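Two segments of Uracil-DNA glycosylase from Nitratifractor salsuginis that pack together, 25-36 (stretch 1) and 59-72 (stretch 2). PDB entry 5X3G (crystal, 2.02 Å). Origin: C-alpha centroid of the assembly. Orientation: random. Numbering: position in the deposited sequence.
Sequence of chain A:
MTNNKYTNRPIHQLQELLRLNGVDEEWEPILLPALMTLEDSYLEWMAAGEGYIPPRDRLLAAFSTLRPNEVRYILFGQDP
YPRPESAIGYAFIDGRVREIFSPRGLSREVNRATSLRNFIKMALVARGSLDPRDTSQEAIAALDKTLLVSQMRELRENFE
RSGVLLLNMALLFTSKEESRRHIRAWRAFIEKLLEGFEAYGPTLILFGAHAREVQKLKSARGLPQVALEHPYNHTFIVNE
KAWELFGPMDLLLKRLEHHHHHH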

# COMPACT_ATOMS: atom_id res chain seq x y z
N GLU A 25 -10.39 -17.18 -3.83
CA GLU A 25 -11.49 -17.48 -2.91
C GLU A 25 -10.99 -17.75 -1.50
O GLU A 25 -11.77 -17.64 -0.54
CB GLU A 25 -12.31 -18.67 -3.40
CG GLU A 25 -11.53 -19.81 -4.02
CD GLU A 25 -12.44 -20.83 -4.69
OE1 GLU A 25 -11.96 -21.92 -5.05
OE2 GLU A 25 -13.65 -20.53 -4.85
N GLU A 26 -9.71 -18.11 -1.34
CA GLU A 26 -9.14 -18.25 0.00
C GLU A 26 -9.31 -17.00 0.84
O GLU A 26 -9.27 -17.08 2.07
CB GLU A 26 -7.65 -18.58 -0.06
CG GLU A 26 -7.28 -19.96 -0.54
CD GLU A 26 -5.80 -20.23 -0.39
OE1 GLU A 26 -5.10 -19.37 0.19
OE2 GLU A 26 -5.33 -21.29 -0.85
N TRP A 27 -9.49 -15.84 0.21
CA TRP A 27 -9.66 -14.59 0.93
C TRP A 27 -11.05 -14.41 1.51
O TRP A 27 -11.25 -13.51 2.33
CB TRP A 27 -9.32 -13.41 0.02
CG TRP A 27 -7.87 -13.10 0.01
CD1 TRP A 27 -6.98 -13.34 -1.00
CD2 TRP A 27 -7.13 -12.50 1.07
NE1 TRP A 27 -5.73 -12.92 -0.63
CE2 TRP A 27 -5.79 -12.40 0.64
CE3 TRP A 27 -7.46 -12.04 2.35
CZ2 TRP A 27 -4.79 -11.85 1.44
CZ3 TRP A 27 -6.47 -11.50 3.14
CH2 TRP A 27 -5.15 -11.41 2.68
N GLU A 28 -12.01 -15.25 1.12
CA GLU A 28 -13.39 -15.06 1.59
C GLU A 28 -13.56 -15.12 3.10
O GLU A 28 -14.32 -14.29 3.64
CB GLU A 28 -14.31 -16.07 0.90
CG GLU A 28 -14.65 -15.70 -0.53
CD GLU A 28 -15.77 -16.53 -1.11
OE1 GLU A 28 -16.51 -17.17 -0.33
OE2 GLU A 28 -15.93 -16.55 -2.35
N PRO A 29 -12.92 -16.04 3.85
CA PRO A 29 -13.14 -16.05 5.31
C PRO A 29 -12.74 -14.76 6.00
O PRO A 29 -13.35 -14.40 7.02
CB PRO A 29 -12.27 -17.22 5.78
CG PRO A 29 -12.17 -18.11 4.60
CD PRO A 29 -12.11 -17.19 3.42
N ILE A 30 -11.75 -14.04 5.49
CA ILE A 30 -11.30 -12.81 6.12
C ILE A 30 -11.97 -11.59 5.50
O ILE A 30 -12.35 -10.65 6.20
CB ILE A 30 -9.76 -12.70 6.03
CG1 ILE A 30 -9.09 -13.91 6.68
CG2 ILE A 30 -9.27 -11.42 6.69
CD1 ILE A 30 -7.58 -13.89 6.59
N LEU A 31 -12.15 -11.60 4.18
CA LEU A 31 -12.53 -10.41 3.43
C LEU A 31 -14.03 -10.20 3.35
O LEU A 31 -14.50 -9.06 3.42
CB LEU A 31 -11.93 -10.49 2.02
CG LEU A 31 -11.59 -9.22 1.24
CD1 LEU A 31 -10.87 -8.22 2.13
CD2 LEU A 31 -10.73 -9.59 0.04
N LEU A 32 -14.81 -11.28 3.20
CA LEU A 32 -16.26 -11.14 3.17
C LEU A 32 -16.82 -10.61 4.48
O LEU A 32 -17.64 -9.67 4.44
CB LEU A 32 -16.91 -12.47 2.77
CG LEU A 32 -17.50 -12.54 1.36
CD1 LEU A 32 -16.47 -12.09 0.33
CD2 LEU A 32 -17.99 -13.94 1.05
N PRO A 33 -16.45 -11.13 5.66
CA PRO A 33 -16.90 -10.48 6.90
C PRO A 33 -16.53 -9.01 6.97
O PRO A 33 -17.39 -8.16 7.24
CB PRO A 33 -16.20 -11.30 7.99
CG PRO A 33 -16.06 -12.64 7.40
CD PRO A 33 -15.75 -12.40 5.94
N ALA A 34 -15.25 -8.68 6.73
CA ALA A 34 -14.81 -7.29 6.76
C ALA A 34 -15.69 -6.41 5.88
O ALA A 34 -16.28 -5.43 6.36
CB ALA A 34 -13.35 -7.21 6.31
N LEU A 35 -15.83 -6.77 4.60
CA LEU A 35 -16.66 -5.99 3.69
C LEU A 35 -18.10 -5.91 4.16
O LEU A 35 -18.78 -4.90 3.91
CB LEU A 35 -16.60 -6.59 2.29
CG LEU A 35 -15.30 -6.36 1.53
CD1 LEU A 35 -15.25 -7.19 0.25
CD2 LEU A 35 -15.13 -4.88 1.23
N MSE A 36 -18.60 -6.94 4.85
CA MSE A 36 -19.99 -6.93 5.28
C MSE A 36 -20.23 -5.98 6.45
O MSE A 36 -21.36 -5.82 6.89
CB MSE A 36 -20.44 -8.35 5.65
CG MSE A 36 -20.73 -9.23 4.44
SE MSE A 36 -21.48 -10.97 4.91
CE MSE A 36 -19.87 -11.88 5.52
N LEU A 59 -10.55 -2.00 -6.43
CA LEU A 59 -10.70 -1.67 -5.02
C LEU A 59 -9.89 -2.60 -4.13
O LEU A 59 -9.38 -2.18 -3.08
CB LEU A 59 -12.18 -1.72 -4.64
CG LEU A 59 -13.07 -0.60 -5.19
CD1 LEU A 59 -14.54 -0.89 -4.91
CD2 LEU A 59 -12.66 0.74 -4.61
N LEU A 60 -9.75 -3.86 -4.53
CA LEU A 60 -9.10 -4.89 -3.73
C LEU A 60 -7.82 -5.41 -4.39
O LEU A 60 -7.42 -6.55 -4.17
CB LEU A 60 -10.06 -6.05 -3.49
CG LEU A 60 -11.41 -5.70 -2.86
CD1 LEU A 60 -12.38 -6.85 -3.04
CD2 LEU A 60 -11.24 -5.38 -1.38
N ALA A 61 -7.17 -4.57 -5.21
CA ALA A 61 -5.98 -5.01 -5.93
C ALA A 61 -4.87 -5.46 -5.00
O ALA A 61 -4.03 -6.28 -5.39
CB ALA A 61 -5.48 -3.89 -6.84
N ALA A 62 -4.85 -4.95 -3.76
CA ALA A 62 -3.85 -5.38 -2.80
C ALA A 62 -4.00 -6.84 -2.40
O ALA A 62 -3.04 -7.44 -1.90
CB ALA A 62 -3.92 -4.49 -1.55
N PHE A 63 -5.17 -7.44 -2.63
CA PHE A 63 -5.43 -8.83 -2.31
C PHE A 63 -5.37 -9.75 -3.52
O PHE A 63 -5.65 -10.94 -3.40
CB PHE A 63 -6.81 -8.98 -1.65
CG PHE A 63 -7.00 -8.12 -0.42
CD1 PHE A 63 -6.83 -8.65 0.85
CD2 PHE A 63 -7.38 -6.79 -0.54
CE1 PHE A 63 -7.01 -7.87 1.98
CE2 PHE A 63 -7.57 -6.00 0.59
CZ PHE A 63 -7.38 -6.54 1.85
N SER A 64 -5.00 -9.22 -4.69
CA SER A 64 -5.14 -9.96 -5.94
C SER A 64 -3.99 -10.91 -6.22
O SER A 64 -4.05 -11.66 -7.21
CB SER A 64 -5.29 -8.98 -7.11
OG SER A 64 -4.14 -8.16 -7.24
N THR A 65 -2.95 -10.92 -5.39
CA THR A 65 -1.83 -11.83 -5.60
C THR A 65 -1.53 -12.60 -4.32
O THR A 65 -1.49 -13.83 -4.31
CB THR A 65 -0.59 -11.08 -6.07
OG1 THR A 65 -0.91 -10.30 -7.22
CG2 THR A 65 0.52 -12.07 -6.43
N LEU A 66 -1.32 -11.87 -3.23
CA LEU A 66 -1.08 -12.50 -1.93
C LEU A 66 -2.28 -13.34 -1.51
O LEU A 66 -3.44 -12.96 -1.73
CB LEU A 66 -0.80 -11.44 -0.87
CG LEU A 66 0.53 -10.69 -0.89
CD1 LEU A 66 0.50 -9.55 0.12
CD2 LEU A 66 1.68 -11.63 -0.58
N ARG A 67 -2.00 -14.48 -0.93
CA ARG A 67 -2.95 -15.29 -0.19
C ARG A 67 -2.78 -15.02 1.30
O ARG A 67 -1.70 -14.59 1.73
CB ARG A 67 -2.73 -16.78 -0.49
CG ARG A 67 -2.65 -17.06 -1.98
CD ARG A 67 -3.99 -16.82 -2.66
NE ARG A 67 -4.43 -17.96 -3.45
CZ ARG A 67 -4.22 -18.08 -4.76
NH1 ARG A 67 -3.58 -17.12 -5.41
NH2 ARG A 67 -4.66 -19.15 -5.41
N PRO A 68 -3.82 -15.23 2.11
CA PRO A 68 -3.76 -14.79 3.52
C PRO A 68 -2.53 -15.26 4.29
O PRO A 68 -2.00 -14.49 5.10
CB PRO A 68 -5.05 -15.37 4.11
CG PRO A 68 -5.99 -15.41 2.96
CD PRO A 68 -5.15 -15.75 1.76
N ASN A 69 -2.05 -16.48 4.05
CA ASN A 69 -0.91 -16.99 4.81
C ASN A 69 0.43 -16.50 4.28
O ASN A 69 1.46 -16.83 4.87
CB ASN A 69 -0.92 -18.52 4.84
CG ASN A 69 -0.48 -19.14 3.53
OD1 ASN A 69 -0.72 -18.58 2.46
ND2 ASN A 69 0.17 -20.29 3.61
N GLU A 70 0.45 -15.73 3.20
CA GLU A 70 1.67 -15.13 2.69
C GLU A 70 1.87 -13.71 3.18
O GLU A 70 2.93 -13.12 2.92
CB GLU A 70 1.67 -15.15 1.15
CG GLU A 70 1.28 -16.50 0.56
CD GLU A 70 1.16 -16.45 -0.95
OE1 GLU A 70 0.47 -15.54 -1.46
OE2 GLU A 70 1.75 -17.31 -1.63
N VAL A 71 0.90 -13.15 3.89
CA VAL A 71 1.01 -11.79 4.43
C VAL A 71 1.96 -11.82 5.62
O VAL A 71 1.66 -12.41 6.66
CB VAL A 71 -0.35 -11.22 4.82
CG1 VAL A 71 -0.19 -9.81 5.39
CG2 VAL A 71 -1.29 -11.22 3.63
N ARG A 72 3.13 -11.20 5.47
CA ARG A 72 4.06 -11.01 6.57
C ARG A 72 4.01 -9.61 7.16
O ARG A 72 4.34 -9.43 8.33
CB ARG A 72 5.49 -11.30 6.10
CG ARG A 72 5.63 -12.59 5.32
CD ARG A 72 7.04 -12.75 4.77
NE ARG A 72 8.06 -12.38 5.74
CZ ARG A 72 9.29 -11.98 5.42
NH1 ARG A 72 9.65 -11.91 4.15
NH2 ARG A 72 10.16 -11.66 6.37
O HOH W 1 -3.62 -18.33 3.07

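Packing of residues 25-36 against residues 59-72 in Nitratifractor salsuginis uracil-DNA glycosylase. The first stretch opens with a short 3-10 segment (25-27) and continues as a helix that kinks at P33, whose ring nitrogen has no hydrogen to give to the turn before. The second is mostly loop, folded around two 3-10 segments, 61-63 and 68-70. The backbones come nearest at W27 and P68, with CA atoms 6.4 Å apart, and the two stretches together bury 574 Å².

The main bump is the W27 indole, and the second stretch forms the slot that receives it. P68 forms one wall: its CG lies 3.6 Å from the centroid of the W27 six-membered ring, almost on the ring normal, so a C-H of the proline ring meets the pi cloud. F63 forms the opposite wall. Its ring stands nearly upright on the indole, edge toward face, with planes at 86° and its centroid 4.9 Å from that of the six-membered ring, while F63 CB sits 4.2 Å from the centroid of the five-membered ring. The indole edge is lined as well. V71 CG2 touches W27 CH2 at 4.0 Å, and W27 NE1 donates a short, nearly straight hydrogen bond to L66 O (2.5 Å, 165°). This bond pays the polar cost of burying the indole nitrogen and lies at the indole edge, near the ring plane. F63 O is also near, 3.4 Å from W27 NE1, but the angle is too poor for a hydrogen bond.

Beyond the slot the helix supplies smaller knobs. I30 CD1 packs against P68 CB at 3.8 Å, so P68 is touched by both W27 and I30. L31 covers a face of F63, its CD1 4.0 Å from the ring centroid; F63 thus presents an edge to W27 and a face to L31. L31 CD2 and, one turn on, L35 CD1 each lie 4.4 Å from L60 CD1, a looser, purely apolar contact.

At the other end the contact turns polar. E26 OE1 and R67 NE make a long salt bridge at 4.0 Å, and the same carboxylate oxygen lies 3.6 Å from R67 CB. A water accepts a hydrogen bond from N69 N (2.6 Å from its oxygen) and donates a weak one to E26 OE1 (3.4 Å from its oxygen), linking the stretches. Within the second stretch, R67 N donates to E70 OE1 (2.7 Å) and E70 N to R67 O (2.8 Å), bracing the turn that carries P68.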